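Local coordinates for protein HTH-type transcriptional repressor NemR (Escherichia coli, PDB 4YZE) that represses transcription of the nemRA-gloA operon by binding DNA at the NemR box, and responds to electrophiles and reactive chlorine species such as bleach, at residues A[71-74]-A[75-78]; A[177-181]-A[182-186]. The protein carries 5 engineered substitutions. All blocks are in the same frame, centred on the assembly; numbering follows the deposited sequence.

Interaction 1 of 2, residues A[71-74]-A[75-78]; sequences QRLT and ELLQ
Thr74 turns its methyl CG2 anti to the backbone N (OG1 at chi1 -59°), and Gln78 sends an extended chain from a CG anti to its carbonyl carbon, which lays the two side chains alongside each other, pointing the same way. This is i to i+4 packing within one alpha-helix, the long helix 54-79 of a TetR-family repressor. The methyl CG2 of Thr74 meets the amide of Gln78 at OE1, 3.3 Å away, while Thr74 OG1 is hydrogen-bonded to the carbonyl of His70 one turn back. One residue round the helix, Leu73 and Leu77 form the buried counterpart: the branches cross at a slant, CD2 of Leu73 lying 3.6 Å from CD1 of Leu77. Both leucines pack on helix 122-148, Leu73 on Val135 and Leu138, Leu77 on Leu139, and Leu76 faces helix 84-97 at Ala90 and Gln94. On the exposed flank, Glu75 runs its extended chain back along the preceding turn, its CG 3.2 Å from Gln71 O. Four backbone bonds hold the turn together; the straightest runs from Glu75 N to Gln71 O, 2.9 Å with an N-H...O angle of 167°, and the shortest from Gln78 N to Thr74 O at 2.8 Å.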
loop_
_atom_site.group_PDB
_atom_site.type_symbol
_atom_site.label_atom_id
_atom_site.label_comp_id
_atom_site.label_asym_id
_atom_site.label_seq_id
_atom_site.Cartn_x
_atom_site.Cartn_y
_atom_site.Cartn_z
ATOM N N GLN A 71 -9.937 17.401 -7.672
ATOM C CA GLN A 71 -10.414 18.182 -8.809
ATOM C C GLN A 71 -9.953 17.535 -10.115
ATOM O O GLN A 71 -10.770 17.300 -11.011
ATOM C CB GLN A 71 -9.928 19.636 -8.711
ATOM C CG GLN A 71 -10.691 20.633 -9.589
ATOM C CD GLN A 71 -12.173 20.737 -9.231
ATOM O OE1 GLN A 71 -13.024 20.121 -9.876
ATOM N NE2 GLN A 71 -12.486 21.522 -8.200
ATOM N N ARG A 72 -8.655 17.234 -10.215
ATOM C CA ARG A 72 -8.148 16.512 -11.383
ATOM C C ARG A 72 -8.975 15.253 -11.662
ATOM O O ARG A 72 -9.434 15.035 -12.784
ATOM C CB ARG A 72 -6.686 16.118 -11.197
ATOM C CG ARG A 72 -5.682 17.206 -11.515
ATOM C CD ARG A 72 -4.277 16.618 -11.660
ATOM N NE ARG A 72 -3.803 16.000 -10.421
ATOM C CZ ARG A 72 -3.324 16.684 -9.382
ATOM N NH1 ARG A 72 -3.268 18.011 -9.422
ATOM N NH2 ARG A 72 -2.905 16.047 -8.297
ATOM N N LEU A 73 -9.167 14.437 -10.629
ATOM C CA LEU A 73 -9.925 13.196 -10.738
ATOM C C LEU A 73 -11.378 13.465 -11.160
ATOM O O LEU A 73 -11.940 12.706 -11.943
ATOM C CB LEU A 73 -9.902 12.452 -9.404
ATOM C CG LEU A 73 -9.876 10.917 -9.394
ATOM C CD1 LEU A 73 -10.752 10.356 -8.290
ATOM C CD2 LEU A 73 -10.225 10.291 -10.741
ATOM N N THR A 74 -11.976 14.538 -10.639
ATOM C CA THR A 74 -13.340 14.908 -11.007
ATOM C C THR A 74 -13.433 15.206 -12.502
ATOM O O THR A 74 -14.333 14.718 -13.182
ATOM C CB THR A 74 -13.849 16.140 -10.234
ATOM O OG1 THR A 74 -13.819 15.882 -8.827
ATOM C CG2 THR A 74 -15.292 16.454 -10.645
ATOM N N GLU A 75 -12.499 16.006 -13.006
ATOM C CA GLU A 75 -12.474 16.346 -14.420
ATOM C C GLU A 75 -12.293 15.097 -15.271
ATOM O O GLU A 75 -12.897 14.971 -16.337
ATOM C CB GLU A 75 -11.364 17.360 -14.701
ATOM C CG GLU A 75 -11.483 18.626 -13.857
ATOM C CD GLU A 75 -10.383 19.637 -14.130
ATOM O OE1 GLU A 75 -9.279 19.500 -13.554
ATOM O OE2 GLU A 75 -10.633 20.578 -14.917
ATOM N N LEU A 76 -11.468 14.170 -14.792
ATOM C CA LEU A 76 -11.213 12.931 -15.523
ATOM C C LEU A 76 -12.488 12.093 -15.621
ATOM O O LEU A 76 -12.831 11.600 -16.692
ATOM C CB LEU A 76 -10.117 12.123 -14.825
ATOM C CG LEU A 76 -9.185 11.192 -15.606
ATOM C CD1 LEU A 76 -8.770 10.023 -14.730
ATOM C CD2 LEU A 76 -9.788 10.688 -16.916
ATOM N N LEU A 77 -13.193 11.946 -14.502
ATOM C CA LEU A 77 -14.334 11.038 -14.441
ATOM C C LEU A 77 -15.659 11.648 -14.897
ATOM O O LEU A 77 -16.519 10.935 -15.420
ATOM C CB LEU A 77 -14.482 10.476 -13.029
ATOM C CG LEU A 77 -13.294 9.639 -12.579
ATOM C CD1 LEU A 77 -13.544 9.108 -11.186
ATOM C CD2 LEU A 77 -13.022 8.502 -13.570
ATOM N N GLN A 78 -15.831 12.949 -14.686
ATOM C CA GLN A 78 -17.116 13.596 -14.948
ATOM C C GLN A 78 -17.224 14.143 -16.358
ATOM O O GLN A 78 -18.330 14.311 -16.877
ATOM C CB GLN A 78 -17.379 14.727 -13.953
ATOM C CG GLN A 78 -17.824 14.285 -12.566
ATOM C CD GLN A 78 -18.343 15.452 -11.737
ATOM O OE1 GLN A 78 -18.250 16.613 -12.146
ATOM N NE2 GLN A 78 -18.891 15.148 -10.568
#

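Interaction 2 of 2, residues A[177-181]-A[182-186]; sequences KISRS and FEPLE
Ser181 is the hub of this contact, with Phe182 and Pro184 as its main neighbours. CB of Phe182 lies against the carbonyl carbon of Ser181, 3.6 Å from Ser181 C, and the Phe182 side chain goes on to pack on Leu96 and Phe99. CD of Glu186 lies at the edge of the Phe182 ring, in its plane. Pro184 approaches the carbonyl oxygen of the serine instead: its CD comes within 3.4 Å of Ser181 O, and its side chain also rests on Gln175 of the preceding helix. The polar part of the contact is a single hydrogen bond at the start of helix 183-195. The hydroxyl of Ser181 swings anti to its own backbone N (chi1 172°), forward along the chain, where OG accepts the amide hydrogen of Glu183 N at 3.1 Å. The N-H...O angle of 158° is fairly straight. CB of Glu183 closes on the same oxygen at 3.2 Å, while the rest of that side chain bends at chi2 and leads its carboxylate away.

The chain here passes from helix 158-179 to helix 183-195 of the TetR-type C-terminal domain. A Schellman motif ends the first helix, with Arg180 at positive phi as its C-prime residue and Ser181 N reaching back to Ala176 O. Phe182 is the N-cap of the second, yet it is the hydroxyl of Ser181, one residue earlier, that takes up the amide of Glu183. Replacing Ser181 by alanine removes OG and would probably leave Glu183 N without this acceptor at the start of helix 183-195. The second subunit also reaches this corner: Glu122 of that subunit forms a salt bridge with Arg180 NH2, and its Arg125 donates to the backbone oxygens of Lys177 and Ile178.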
loop_
_atom_site.group_PDB
_atom_site.type_symbol
_atom_site.label_atom_id
_atom_site.label_comp_id
_atom_site.label_asym_id
_atom_site.label_seq_id
_atom_site.Cartn_x
_atom_site.Cartn_y
_atom_site.Cartn_z
ATOM N N LYS A 177 6.484 0.194 -6.571
ATOM C CA LYS A 177 7.545 1.001 -5.993
ATOM C C LYS A 177 8.637 0.091 -5.440
ATOM O O LYS A 177 9.824 0.249 -5.764
ATOM C CB LYS A 177 6.945 1.866 -4.884
ATOM C CG LYS A 177 7.906 2.761 -4.170
ATOM C CD LYS A 177 7.098 3.561 -3.157
ATOM C CE LYS A 177 7.960 4.250 -2.131
ATOM N NZ LYS A 177 7.132 4.610 -0.941
ATOM N N ILE A 178 8.221 -0.885 -4.639
ATOM C CA ILE A 178 9.144 -1.842 -4.052
ATOM C C ILE A 178 9.941 -2.600 -5.093
ATOM O O ILE A 178 11.159 -2.674 -4.991
ATOM C CB ILE A 178 8.424 -2.848 -3.142
ATOM C CG1 ILE A 178 7.908 -2.154 -1.888
ATOM C CG2 ILE A 178 9.365 -3.958 -2.715
ATOM C CD1 ILE A 178 6.903 -2.982 -1.132
ATOM N N SER A 179 9.261 -3.164 -6.085
ATOM C CA SER A 179 9.940 -3.981 -7.078
ATOM C C SER A 179 10.552 -3.163 -8.201
ATOM O O SER A 179 11.223 -3.724 -9.059
ATOM C CB SER A 179 8.965 -4.965 -7.708
ATOM O OG SER A 179 7.962 -4.279 -8.441
ATOM N N ARG A 180 10.300 -1.855 -8.230
ATOM C CA ARG A 180 10.735 -1.042 -9.381
ATOM C C ARG A 180 10.298 -1.657 -10.716
ATOM O O ARG A 180 11.071 -1.746 -11.665
ATOM C CB ARG A 180 12.255 -0.851 -9.382
ATOM C CG ARG A 180 12.842 -0.370 -8.037
ATOM C CD ARG A 180 14.128 0.398 -8.318
ATOM N NE ARG A 180 15.171 0.178 -7.328
ATOM C CZ ARG A 180 16.051 -0.818 -7.380
ATOM N NH1 ARG A 180 16.003 -1.700 -8.366
ATOM N NH2 ARG A 180 16.973 -0.941 -6.442
ATOM N N SER A 181 9.055 -2.097 -10.792
ATOM C CA SER A 181 8.540 -2.612 -12.056
ATOM C C SER A 181 7.179 -1.987 -12.160
ATOM O O SER A 181 6.509 -1.784 -11.125
ATOM C CB SER A 181 8.422 -4.140 -12.009
ATOM O OG SER A 181 7.749 -4.654 -13.154
ATOM N N PHE A 182 6.749 -1.653 -13.372
ATOM C CA PHE A 182 5.365 -1.198 -13.521
ATOM C C PHE A 182 4.418 -2.368 -13.826
ATOM O O PHE A 182 3.220 -2.178 -14.062
ATOM C CB PHE A 182 5.240 -0.054 -14.536
ATOM C CG PHE A 182 6.008 -0.284 -15.794
ATOM C CD1 PHE A 182 5.496 -1.107 -16.787
ATOM C CD2 PHE A 182 7.247 0.319 -15.990
ATOM C CE1 PHE A 182 6.214 -1.335 -17.960
ATOM C CE2 PHE A 182 7.972 0.098 -17.159
ATOM C CZ PHE A 182 7.453 -0.732 -18.144
ATOM N N GLU A 183 4.953 -3.587 -13.774
ATOM C CA GLU A 183 4.117 -4.781 -13.974
ATOM C C GLU A 183 2.887 -4.837 -13.041
ATOM O O GLU A 183 1.803 -5.166 -13.491
ATOM C CB GLU A 183 4.956 -6.065 -13.898
ATOM C CG GLU A 183 4.260 -7.315 -14.418
ATOM C CD GLU A 183 3.283 -7.905 -13.409
ATOM O OE1 GLU A 183 3.490 -7.685 -12.187
ATOM O OE2 GLU A 183 2.314 -8.585 -13.838
ATOM N N PRO A 184 3.046 -4.499 -11.750
ATOM C CA PRO A 184 1.841 -4.514 -10.916
ATOM C C PRO A 184 0.774 -3.539 -11.395
ATOM O O PRO A 184 -0.422 -3.846 -11.259
ATOM C CB PRO A 184 2.371 -4.059 -9.541
ATOM C CG PRO A 184 3.837 -4.515 -9.515
ATOM C CD PRO A 184 4.290 -4.335 -10.951
ATOM N N LEU A 185 1.181 -2.389 -11.932
ATOM C CA LEU A 185 0.212 -1.407 -12.457
ATOM C C LEU A 185 -0.431 -1.913 -13.766
ATOM O O LEU A 185 -1.641 -1.817 -13.922
ATOM C CB LEU A 185 0.850 -0.020 -12.649
ATOM C CG LEU A 185 1.459 0.534 -11.343
ATOM C CD1 LEU A 185 2.395 1.751 -11.558
ATOM C CD2 LEU A 185 0.348 0.891 -10.386
ATOM N N GLU A 186 0.370 -2.455 -14.692
ATOM C CA GLU A 186 -0.186 -2.965 -15.951
ATOM C C GLU A 186 -1.094 -4.119 -15.597
ATOM O O GLU A 186 -2.149 -4.286 -16.183
ATOM C CB GLU A 186 0.896 -3.432 -16.948
ATOM C CG GLU A 186 1.866 -2.343 -17.361
ATOM C CD GLU A 186 3.032 -2.862 -18.218
ATOM O OE1 GLU A 186 3.559 -3.966 -17.940
ATOM O OE2 GLU A 186 3.419 -2.154 -19.175
#

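Interactions 1 and 2 illustrate two uses of local contacts in a mainly helical repressor: the first lies within a continuous helix, the second where one helix gives way to the next. They follow each other in series along the chain, with centres 25 Å apart and nearest atoms about 14 Å apart, and do not touch. Helix 84-97 is a neighbour of both, touched by Leu76 of interaction 1 and, nearer its end, by Leu185 at Thr95 and Leu96. Interaction 1 is nearer Cys108, which plays a central role in the response to reactive chlorine species; the side chain of Arg72 is about 9 Å from that of Cys108. Interaction 2 lies away from the annotated sites but adjoins the second subunit.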